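Local structure of protein transport protein SEC16 (Saccharomyces cerevisiae, 3MZK) at residues B[328-331]-B[332-335]; B[170-173]-B[174-178]. The protein helps initiate assembly of the COPII coat, which forms transport vesicles at the endoplasmic reticulum and selects their cargo, and also takes part in autophagy. One frame throughout, in Å; residues are numbered along the deposited sequence.

Contacts 1 and 2 are both local, each within one short run of chain, and they mark the two kinds of helix end in the alpha-helical part of SEC16. Contact 1 is the start of helix 330-344, mostly buried, where the T329 hydroxyl caps the first turn and W335 lays its ring against E331. Contact 2 is the finish of helix 166-175, only partly buried, where a Schellman turn ends the helix, D178 caps the next one, and K176 and D178 reach the second SEC16 copy. No helix is shared: the centres of the two contacts lie about 55 Å apart, on opposite sides of the centre of the chain. Another protein lies beside contact 1.

Contact 1. Residues B[328-331]-B[332-335]; sequences NTFE and SILW
T329 OG1 is gripped twice: it accepts from S332 N at 3.1 Å and is also hydrogen-bonded to the carbonyl of N326. This is a classic N-cap, at the first turn of helix 330-344 in the alpha-helical Sec23-binding region. With chi1 at 70°, T329 OG1 sits between its own N and carbonyl carbon, within range of the amide of S332. Behind the cap the helical bonds begin, from I333 N to T329 O (3.1 Å) and from L334 N to F330 O (3.1 Å). W335 N follows, bonding to E331 O at 2.7 Å. The same two residues meet through their side chains: E331 CB stands 3.5 Å from the centroid of the six-membered ring of W335, 7° off its normal, a CH-pi contact over the face. Farther out, the E331 carboxylate is turned 69° from the indole plane. W335 also meets W103 edge-to-face and packs on helix 101-111, and an alanine here would probably open a gap against that helix and leave E331 CB without its ring. Elsewhere in the first turn, F330 CD1 and I333 CD1 approach to 4.3 Å, the methyl coming obliquely to the phenyl ring.

Contact 2. Residues B[170-173]-B[174-178]; sequences LRLA and LSKRD
L170 and L174, one helical turn apart, bring their branches together, L170 CD1 lying 3.9 Å from L174 CG. The two side chains leave the backbone differently: in L170 CG is anti to N (chi1 179°), whereas in L174 it is anti to the carbonyl carbon (chi1 -70°), and the chains meet at a slant. Both also pack on A182 of helix 179-187, so this face of helix 166-175 is turned toward its successor. The backbone links the same pair, L174 N to L170 O at 2.9 Å.

S175 turns its hydroxyl back along the helix. A chi1 of 71° places OG where it donates to L172 O at 3.0 Å, from well to the side of the carbonyl. The same oxygen takes a second, weak bond from K176 N, and L172 CD1 comes within 4.1 Å of K176 CG.

Here the helix is closed by a Schellman motif. R177 takes a positive phi, and D178 N reaches back to A173 O at 2.9 Å, while R177 N bonds weakly to L174 O. The chain passes almost directly into helix 179-187, with D178 as its N-cap: OD1 makes a weak bond to A180 N, and OD2 holds L149 N and the hydroxyl of Y201 of the second subunit. K176, bent at chi2 and then extended, sends its chain out onto F137 of that same subunit, and its NZ makes a weak hydrogen bond to the P138 carbonyl there.

Contact 1. Residues B[328-331]-B[332-335]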
loop_
_atom_site.group_PDB
_atom_site.type_symbol
_atom_site.label_atom_id
_atom_site.label_comp_id
_atom_site.label_asym_id
_atom_site.label_seq_id
_atom_site.Cartn_x
_atom_site.Cartn_y
_atom_site.Cartn_z
ATOM N N ASN B 328 35.681 21.496 3.682
ATOM C CA ASN B 328 37.058 21.863 3.338
ATOM C C ASN B 328 38.068 20.715 3.422
ATOM O O ASN B 328 39.131 20.757 2.797
ATOM C CB ASN B 328 37.534 23.039 4.191
ATOM C CG ASN B 328 37.324 24.376 3.506
ATOM O OD1 ASN B 328 37.446 24.483 2.283
ATOM N ND2 ASN B 328 37.011 25.405 4.288
ATOM N N THR B 329 37.735 19.691 4.197
ATOM C CA THR B 329 38.643 18.571 4.405
ATOM C C THR B 329 38.836 17.758 3.120
ATOM O O THR B 329 37.908 17.621 2.319
ATOM C CB THR B 329 38.139 17.660 5.541
ATOM O OG1 THR B 329 36.964 16.955 5.116
ATOM C CG2 THR B 329 37.811 18.487 6.786
ATOM N N PHE B 330 40.040 17.224 2.926
ATOM C CA PHE B 330 40.315 16.382 1.766
ATOM C C PHE B 330 39.403 15.150 1.751
ATOM O O PHE B 330 38.882 14.771 0.696
ATOM C CB PHE B 330 41.785 15.967 1.715
ATOM C CG PHE B 330 42.732 17.112 1.556
ATOM C CD1 PHE B 330 42.262 18.387 1.291
ATOM C CD2 PHE B 330 44.101 16.917 1.668
ATOM C CE1 PHE B 330 43.142 19.453 1.146
ATOM C CE2 PHE B 330 44.988 17.979 1.522
ATOM C CZ PHE B 330 44.504 19.246 1.261
ATOM N N GLU B 331 39.209 14.536 2.918
ATOM C CA GLU B 331 38.295 13.400 3.036
ATOM C C GLU B 331 36.931 13.754 2.455
ATOM O O GLU B 331 36.372 13.003 1.650
ATOM C CB GLU B 331 38.140 12.955 4.494
ATOM C CG GLU B 331 39.410 12.414 5.134
ATOM C CD GLU B 331 40.476 13.481 5.316
ATOM O OE1 GLU B 331 40.113 14.641 5.621
ATOM O OE2 GLU B 331 41.676 13.157 5.150
ATOM N N SER B 332 36.409 14.907 2.862
ATOM C CA SER B 332 35.113 15.380 2.382
ATOM C C SER B 332 35.076 15.519 0.863
ATOM O O SER B 332 34.100 15.134 0.224
ATOM C CB SER B 332 34.752 16.714 3.032
ATOM O OG SER B 332 33.488 17.169 2.583
ATOM N N ILE B 333 36.135 16.075 0.284
ATOM C CA ILE B 333 36.189 16.228 -1.163
ATOM C C ILE B 333 36.024 14.881 -1.849
ATOM O O ILE B 333 35.203 14.727 -2.753
ATOM C CB ILE B 333 37.518 16.845 -1.618
ATOM C CG1 ILE B 333 37.673 18.250 -1.046
ATOM C CG2 ILE B 333 37.602 16.883 -3.139
ATOM C CD1 ILE B 333 38.994 18.893 -1.407
ATOM N N LEU B 334 36.814 13.908 -1.407
ATOM C CA LEU B 334 36.833 12.587 -2.017
ATOM C C LEU B 334 35.572 11.788 -1.683
ATOM O O LEU B 334 34.923 11.234 -2.572
ATOM C CB LEU B 334 38.092 11.826 -1.590
ATOM C CG LEU B 334 39.420 12.524 -1.905
ATOM C CD1 LEU B 334 40.594 11.746 -1.352
ATOM C CD2 LEU B 334 39.591 12.738 -3.400
ATOM N N TRP B 335 35.224 11.730 -0.402
ATOM C CA TRP B 335 33.999 11.061 0.005
ATOM C C TRP B 335 32.815 11.581 -0.797
ATOM O O TRP B 335 32.061 10.798 -1.376
ATOM C CB TRP B 335 33.737 11.253 1.493
ATOM C CG TRP B 335 34.678 10.493 2.351
ATOM C CD1 TRP B 335 35.442 9.428 1.983
ATOM C CD2 TRP B 335 34.970 10.741 3.729
ATOM N NE1 TRP B 335 36.189 8.990 3.050
ATOM C CE2 TRP B 335 35.917 9.781 4.134
ATOM C CE3 TRP B 335 34.521 11.685 4.661
ATOM C CZ2 TRP B 335 36.423 9.733 5.431
ATOM C CZ3 TRP B 335 35.023 11.635 5.950
ATOM C CH2 TRP B 335 35.964 10.666 6.323
#

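Contact 2. Residues B[170-173]-B[174-178]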
loop_
_atom_site.group_PDB
_atom_site.type_symbol
_atom_site.label_atom_id
_atom_site.label_comp_id
_atom_site.label_asym_id
_atom_site.label_seq_id
_atom_site.Cartn_x
_atom_site.Cartn_y
_atom_site.Cartn_z
ATOM N N LEU B 170 -8.393 -1.045 27.052
ATOM C CA LEU B 170 -6.977 -0.821 27.314
ATOM C C LEU B 170 -6.733 -0.354 28.745
ATOM O O LEU B 170 -5.814 -0.829 29.416
ATOM C CB LEU B 170 -6.410 0.199 26.333
ATOM C CG LEU B 170 -4.930 0.539 26.518
ATOM C CD1 LEU B 170 -4.085 -0.715 26.396
ATOM C CD2 LEU B 170 -4.487 1.592 25.510
ATOM N N ARG B 171 -7.556 0.584 29.206
ATOM C CA ARG B 171 -7.423 1.112 30.557
ATOM C C ARG B 171 -7.488 -0.015 31.575
ATOM O O ARG B 171 -6.737 -0.034 32.550
ATOM C CB ARG B 171 -8.497 2.165 30.846
ATOM C CG ARG B 171 -8.875 2.274 32.319
ATOM C CD ARG B 171 -9.404 3.661 32.684
ATOM N NE ARG B 171 -10.479 4.107 31.803
ATOM C CZ ARG B 171 -10.344 5.044 30.868
ATOM N NH1 ARG B 171 -9.176 5.646 30.689
ATOM N NH2 ARG B 171 -11.381 5.383 30.112
ATOM N N LEU B 172 -8.379 -0.966 31.339
ATOM C CA LEU B 172 -8.542 -2.076 32.260
ATOM C C LEU B 172 -7.335 -3.016 32.233
ATOM O O LEU B 172 -6.885 -3.491 33.274
ATOM C CB LEU B 172 -9.832 -2.842 31.960
ATOM C CG LEU B 172 -10.030 -4.102 32.805
ATOM C CD1 LEU B 172 -9.948 -3.774 34.289
ATOM C CD2 LEU B 172 -11.345 -4.786 32.465
ATOM N N ALA B 173 -6.812 -3.281 31.039
ATOM C CA ALA B 173 -5.675 -4.183 30.893
ATOM C C ALA B 173 -4.419 -3.600 31.527
ATOM O O ALA B 173 -3.594 -4.328 32.078
ATOM C CB ALA B 173 -5.431 -4.499 29.429
ATOM N N LEU B 174 -4.279 -2.282 31.444
ATOM C CA LEU B 174 -3.121 -1.610 32.020
ATOM C C LEU B 174 -3.221 -1.507 33.543
ATOM O O LEU B 174 -2.213 -1.596 34.244
ATOM C CB LEU B 174 -2.938 -0.220 31.405
ATOM C CG LEU B 174 -2.494 -0.150 29.943
ATOM C CD1 LEU B 174 -2.350 1.305 29.513
ATOM C CD2 LEU B 174 -1.191 -0.895 29.746
ATOM N N SER B 175 -4.437 -1.323 34.050
ATOM C CA SER B 175 -4.637 -1.163 35.486
ATOM C C SER B 175 -4.456 -2.486 36.216
ATOM O O SER B 175 -4.299 -2.515 37.435
ATOM C CB SER B 175 -6.016 -0.572 35.787
ATOM O OG SER B 175 -7.046 -1.511 35.539
ATOM N N LYS B 176 -4.480 -3.580 35.466
ATOM C CA LYS B 176 -4.244 -4.900 36.038
ATOM C C LYS B 176 -2.854 -5.383 35.651
ATOM O O LYS B 176 -2.466 -6.513 35.955
ATOM C CB LYS B 176 -5.307 -5.890 35.562
ATOM C CG LYS B 176 -6.723 -5.543 36.009
ATOM C CD LYS B 176 -6.843 -5.569 37.524
ATOM C CE LYS B 176 -8.245 -5.207 37.975
ATOM N NZ LYS B 176 -8.386 -5.260 39.460
ATOM N N ARG B 177 -2.117 -4.508 34.972
ATOM C CA ARG B 177 -0.736 -4.766 34.575
ATOM C C ARG B 177 -0.579 -5.989 33.682
ATOM O O ARG B 177 0.442 -6.669 33.730
ATOM C CB ARG B 177 0.175 -4.883 35.801
ATOM C CG ARG B 177 0.193 -3.647 36.692
ATOM C CD ARG B 177 1.402 -3.654 37.620
ATOM N NE ARG B 177 2.650 -3.575 36.863
ATOM C CZ ARG B 177 3.865 -3.595 37.404
ATOM N NH1 ARG B 177 4.007 -3.694 38.718
ATOM N NH2 ARG B 177 4.938 -3.520 36.627
ATOM N N ASP B 178 -1.585 -6.263 32.861
ATOM C CA ASP B 178 -1.488 -7.348 31.889
ATOM C C ASP B 178 -1.095 -6.780 30.536
ATOM O O ASP B 178 -1.947 -6.410 29.730
ATOM C CB ASP B 178 -2.810 -8.103 31.774
ATOM C CG ASP B 178 -2.686 -9.361 30.941
ATOM O OD1 ASP B 178 -1.834 -9.395 30.026
ATOM O OD2 ASP B 178 -3.438 -10.322 31.205
#